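Local structure of alcohol dehydrogenase YqhD (Escherichia coli, 4QGS) at residues 40-45 / 69-74; 145-150 / 183-188. The protein catalyses the NADPH-dependent reduction of a broad range of short-chain aldehydes to alcohols, using a zinc ion bound in each subunit. One frame throughout, in Å; residues are numbered along the deposited sequence.

Overall arrangement
Following the chain from its N terminus, strand 22-25 comes first at one border of the parallel sheet, and strand 42-46 then starts contact 1. This closes when the chain, after helices 51-55 and 57-64, returns as strand 69-73, the outermost strand on the other border. Helix 82-95, strand 99-104 and helix 106-119 follow before contact 2 opens on strand 144-148; its loop carries the small antiparallel pair 161-163/172-174 and, as far as it is modelled, no helix, and ends on strand 183-186. The two closures stand in series, neither nesting nor crossing. The centres of contact 1 and contact 2 are about 17 Å apart. Strand 99-104 lies between them and joins them into one sheet.

Contact 1 (40-45 / 69-74)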
loop_
_atom_site.group_PDB
_atom_site.type_symbol
_atom_site.label_atom_id
_atom_site.label_comp_id
_atom_site.label_asym_id
_atom_site.label_seq_id
_atom_site.Cartn_x
_atom_site.Cartn_y
_atom_site.Cartn_z
ATOM N N ASP A 40 25.944 12.360 15.433
ATOM C CA ASP A 40 25.511 13.223 16.527
ATOM C C ASP A 40 24.031 13.569 16.438
ATOM O O ASP A 40 23.563 14.507 17.082
ATOM C CB ASP A 40 26.334 14.511 16.547
ATOM C CG ASP A 40 26.271 15.270 15.234
ATOM O OD1 ASP A 40 26.661 16.458 15.225
ATOM O OD2 ASP A 40 25.848 14.690 14.209
ATOM N N ALA A 41 23.297 12.811 15.636
ATOM C CA ALA A 41 21.855 13.015 15.540
ATOM C C ALA A 41 21.134 12.732 16.859
ATOM O O ALA A 41 21.556 11.890 17.661
ATOM C CB ALA A 41 21.276 12.143 14.424
ATOM N N ARG A 42 20.038 13.448 17.091
ATOM C CA ARG A 42 19.109 13.053 18.136
ATOM C C ARG A 42 17.965 12.329 17.433
ATOM O O ARG A 42 17.157 12.946 16.736
ATOM C CB ARG A 42 18.621 14.256 18.949
ATOM C CG ARG A 42 17.737 13.895 20.144
ATOM C CD ARG A 42 17.929 14.866 21.317
ATOM N NE ARG A 42 19.326 14.934 21.740
ATOM C CZ ARG A 42 19.833 15.851 22.561
ATOM N NH1 ARG A 42 19.057 16.793 23.078
ATOM N NH2 ARG A 42 21.125 15.819 22.872
ATOM N N VAL A 43 17.934 11.011 17.590
ATOM C CA VAL A 43 17.047 10.150 16.815
ATOM C C VAL A 43 15.782 9.807 17.588
ATOM O O VAL A 43 15.853 9.353 18.721
ATOM C CB VAL A 43 17.747 8.824 16.425
ATOM C CG1 VAL A 43 16.827 7.959 15.570
ATOM C CG2 VAL A 43 19.069 9.087 15.702
ATOM N N LEU A 44 14.622 10.025 16.978
ATOM C CA LEU A 44 13.384 9.489 17.535
ATOM C C LEU A 44 12.939 8.270 16.730
ATOM O O LEU A 44 12.627 8.376 15.538
ATOM C CB LEU A 44 12.270 10.545 17.549
ATOM C CG LEU A 44 10.942 10.042 18.131
ATOM C CD1 LEU A 44 11.071 9.719 19.605
ATOM C CD2 LEU A 44 9.821 11.055 17.895
ATOM N N ILE A 45 12.928 7.122 17.392
ATOM C CA ILE A 45 12.406 5.882 16.833
ATOM C C ILE A 45 10.901 5.801 17.086
ATOM O O ILE A 45 10.464 5.851 18.227
ATOM C CB ILE A 45 13.078 4.659 17.462
ATOM C CG1 ILE A 45 14.577 4.669 17.181
ATOM C CG2 ILE A 45 12.416 3.358 16.972
ATOM C CD1 ILE A 45 15.280 3.434 17.732
ATOM N N ASP A 69 22.403 9.004 20.344
ATOM C CA ASP A 69 21.384 9.661 21.149
ATOM C C ASP A 69 20.002 9.265 20.623
ATOM O O ASP A 69 19.497 9.874 19.677
ATOM C CB ASP A 69 21.613 11.174 21.095
ATOM C CG ASP A 69 20.728 11.945 22.048
ATOM O OD1 ASP A 69 20.004 11.329 22.850
ATOM O OD2 ASP A 69 20.790 13.187 22.004
ATOM N N VAL A 70 19.416 8.238 21.224
ATOM C CA VAL A 70 18.173 7.660 20.727
ATOM C C VAL A 70 17.013 7.779 21.722
ATOM O O VAL A 70 17.158 7.475 22.914
ATOM C CB VAL A 70 18.374 6.172 20.366
ATOM C CG1 VAL A 70 17.068 5.550 19.898
ATOM C CG2 VAL A 70 19.462 6.023 19.304
ATOM N N LEU A 71 15.860 8.231 21.222
ATOM C CA LEU A 71 14.620 8.314 21.995
ATOM C C LEU A 71 13.569 7.437 21.320
ATOM O O LEU A 71 13.735 7.056 20.157
ATOM C CB LEU A 71 14.116 9.757 22.089
ATOM C CG LEU A 71 14.731 10.756 23.074
ATOM C CD1 LEU A 71 16.238 10.861 22.924
ATOM C CD2 LEU A 71 14.085 12.122 22.877
ATOM N N GLU A 72 12.487 7.128 22.033
ATOM C CA GLU A 72 11.439 6.270 21.484
ATOM C C GLU A 72 10.048 6.890 21.606
ATOM O O GLU A 72 9.765 7.610 22.559
ATOM C CB GLU A 72 11.436 4.909 22.177
ATOM C CG GLU A 72 12.746 4.145 22.119
ATOM C CD GLU A 72 12.623 2.769 22.761
ATOM O OE1 GLU A 72 13.660 2.131 23.030
ATOM O OE2 GLU A 72 11.478 2.327 22.995
ATOM N N PHE A 73 9.191 6.604 20.632
ATOM C CA PHE A 73 7.792 7.012 20.688
ATOM C C PHE A 73 6.933 5.960 20.007
ATOM O O PHE A 73 6.973 5.825 18.790
ATOM C CB PHE A 73 7.581 8.375 20.019
ATOM C CG PHE A 73 6.156 8.874 20.090
ATOM C CD1 PHE A 73 5.758 9.734 21.103
ATOM C CD2 PHE A 73 5.218 8.480 19.149
ATOM C CE1 PHE A 73 4.456 10.195 21.172
ATOM C CE2 PHE A 73 3.907 8.935 19.218
ATOM C CZ PHE A 73 3.531 9.794 20.230
ATOM N N GLY A 74 6.147 5.224 20.780
ATOM C CA GLY A 74 5.324 4.175 20.210
ATOM C C GLY A 74 3.849 4.502 20.304
ATOM O O GLY A 74 3.474 5.601 20.712
HETATM O O HOH W 1 23.849 10.563 18.247
#
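L44 and I45 leave their strand on opposite faces of the sheet and meet different side chains of the parallel strand 69-73. L44 CG lies anti to the backbone N (chi1 -180°), and chi2 of 66° then sets CD1 3.8 Å from F73 CB. The same CD1 lies 3.9 Å from L71 CB, and L44 CD2 is also close to F73 CB, which makes this the closely packed side. On the other face L58, V61 and L62 of helix 57-64 cover I45; in the conformer modelled here, one of two for V70, I45 CD1 lies 3.5 Å from V70 CG1. Between the faces runs the ladder. V43 N gives to D69 O at 2.8 Å, and V43 O takes L71 N at 2.7 Å. I45 N then bonds L71 O at 2.9 Å, and F73 N closes the series on I45 O. Towards the start of the strands the contact loosens: a water donates to A41 O and accepts from D69 N, bridging the two backbones. Here the partly exposed R42 and D69 form a salt bridge, whose modelled atoms are too close for its detail to be trusted. An alanine in place of L44 would probably open a gap beside F73 CB and L71 CB and take from V92 of helix 82-95 part of its contact with this side chain. Strands 42-46 and 69-73, joined through helices 51-55 and 57-64, form a beta-alpha-beta crossover at the border of the parallel sheet, in the N-terminal part of an iron-containing alcohol dehydrogenase.

Contact 2 (145-150 / 183-188); sequences GCVLTL and FAVLDP
G145 CA sits over the centre of the F183 ring, 3.8 Å from its centroid, in a CH-pi contact. A torsion that sets F183 CG between the backbone N and the carbonyl carbon (chi1 62°) starts the ring back over the glycine, which has no side chain in the way. The backbone groups facing each other are satisfied in turn. C146 N gives to F183 O at 3.1 Å through a bent bond (141°). The next, from V185 N to C146 O, is almost straight (174°). L148 N gives to V185 O at 3.0 Å. Past this point the strands part, and a water takes up the next rung: it donates to L148 O at 2.6 Å and to V185 O, and accepts from D187 N. V185 O is thus gripped by two donors. The D187 carboxylate is held too, OD2 by G28 N and OD1 by V189 N. On one face C146 SG lies 3.5 Å from A184 CB, and L148 and L186 run side by side. T149, an NADP(+)-binding residue, follows at the strand end. Strand 99-104 flanks 144-148, strand 22-25 flanks 183-186, and helix 249-262 packs on L186 and P188.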
loop_
_atom_site.group_PDB
_atom_site.type_symbol
_atom_site.label_atom_id
_atom_site.label_comp_id
_atom_site.label_asym_id
_atom_site.label_seq_id
_atom_site.Cartn_x
_atom_site.Cartn_y
_atom_site.Cartn_z
ATOM N N GLY A 145 14.056 7.975 8.115
ATOM C CA GLY A 145 14.298 6.710 7.454
ATOM C C GLY A 145 13.315 5.714 8.038
ATOM O O GLY A 145 12.514 6.059 8.918
ATOM N N CYS A 146 13.348 4.484 7.543
ATOM C CA CYS A 146 12.462 3.465 8.088
ATOM C C CYS A 146 13.063 2.071 8.006
ATOM O O CYS A 146 13.986 1.787 7.223
ATOM C CB CYS A 146 11.099 3.497 7.378
ATOM S SG CYS A 146 11.155 3.150 5.600
ATOM N N VAL A 147 12.537 1.213 8.861
ATOM C CA VAL A 147 12.831 -0.201 8.852
ATOM C C VAL A 147 11.480 -0.889 8.696
ATOM O O VAL A 147 10.672 -0.885 9.627
ATOM C CB VAL A 147 13.549 -0.648 10.143
ATOM C CG1 VAL A 147 13.836 -2.142 10.110
ATOM C CG2 VAL A 147 14.850 0.147 10.317
ATOM N N LEU A 148 11.221 -1.454 7.519
ATOM C CA LEU A 148 9.875 -1.949 7.201
ATOM C C LEU A 148 9.697 -3.436 7.489
ATOM O O LEU A 148 10.433 -4.272 6.974
ATOM C CB LEU A 148 9.530 -1.666 5.732
ATOM C CG LEU A 148 9.437 -0.193 5.322
ATOM C CD1 LEU A 148 9.044 -0.046 3.851
ATOM C CD2 LEU A 148 8.454 0.565 6.211
ATOM N N THR A 149 8.703 -3.761 8.305
ATOM C CA THR A 149 8.461 -5.152 8.675
ATOM C C THR A 149 7.509 -5.818 7.685
ATOM O O THR A 149 7.220 -7.014 7.780
ATOM C CB THR A 149 7.905 -5.264 10.099
ATOM O OG1 THR A 149 6.797 -4.373 10.248
ATOM C CG2 THR A 149 8.985 -4.885 11.108
ATOM N N LEU A 150 7.028 -5.018 6.743
ATOM C CA LEU A 150 6.290 -5.496 5.583
ATOM C C LEU A 150 6.284 -4.351 4.566
ATOM O O LEU A 150 6.482 -3.199 4.944
ATOM C CB LEU A 150 4.874 -5.947 5.968
ATOM C CG LEU A 150 3.873 -4.944 6.532
ATOM C CD1 LEU A 150 2.469 -5.526 6.433
ATOM C CD2 LEU A 150 4.195 -4.631 7.980
ATOM N N PHE A 183 16.035 6.773 3.524
ATOM C CA PHE A 183 16.340 5.363 3.278
ATOM C C PHE A 183 15.255 4.445 3.816
ATOM O O PHE A 183 14.480 4.827 4.671
ATOM C CB PHE A 183 17.684 4.959 3.905
ATOM C CG PHE A 183 17.709 5.100 5.398
ATOM C CD1 PHE A 183 17.239 4.088 6.214
ATOM C CD2 PHE A 183 18.189 6.257 5.984
ATOM C CE1 PHE A 183 17.243 4.230 7.586
ATOM C CE2 PHE A 183 18.202 6.401 7.363
ATOM C CZ PHE A 183 17.724 5.392 8.158
ATOM N N ALA A 184 15.242 3.218 3.320
ATOM C CA ALA A 184 14.352 2.196 3.850
ATOM C C ALA A 184 15.128 0.899 3.967
ATOM O O ALA A 184 15.750 0.448 2.988
ATOM C CB ALA A 184 13.119 2.028 2.945
ATOM N N VAL A 185 15.141 0.317 5.168
ATOM C CA VAL A 185 15.733 -0.995 5.359
ATOM C C VAL A 185 14.675 -2.065 5.140
ATOM O O VAL A 185 13.670 -2.088 5.851
ATOM C CB VAL A 185 16.326 -1.177 6.774
ATOM C CG1 VAL A 185 16.885 -2.582 6.925
ATOM C CG2 VAL A 185 17.402 -0.134 7.022
ATOM N N LEU A 186 14.919 -2.929 4.158
ATOM C CA LEU A 186 14.012 -4.012 3.792
ATOM C C LEU A 186 14.721 -5.351 3.953
ATOM O O LEU A 186 15.491 -5.767 3.085
ATOM C CB LEU A 186 13.531 -3.852 2.337
ATOM C CG LEU A 186 12.368 -2.914 1.988
ATOM C CD1 LEU A 186 12.563 -1.531 2.548
ATOM C CD2 LEU A 186 12.235 -2.822 0.468
ATOM N N ASP A 187 14.477 -6.019 5.079
ATOM C CA ASP A 187 15.065 -7.321 5.327
ATOM C C ASP A 187 13.952 -8.368 5.314
ATOM O O ASP A 187 13.101 -8.375 6.184
ATOM C CB ASP A 187 15.808 -7.327 6.681
ATOM C CG ASP A 187 16.512 -8.647 6.969
ATOM O OD1 ASP A 187 16.220 -9.657 6.287
ATOM O OD2 ASP A 187 17.365 -8.678 7.891
ATOM N N PRO A 188 13.956 -9.252 4.315
ATOM C CA PRO A 188 12.914 -10.272 4.200
ATOM C C PRO A 188 12.780 -11.140 5.457
ATOM O O PRO A 188 11.693 -11.630 5.757
ATOM C CB PRO A 188 13.383 -11.102 3.005
ATOM C CG PRO A 188 14.136 -10.102 2.151
ATOM C CD PRO A 188 14.860 -9.244 3.151
HETATM O O HOH W 2 13.049 -4.566 7.011
#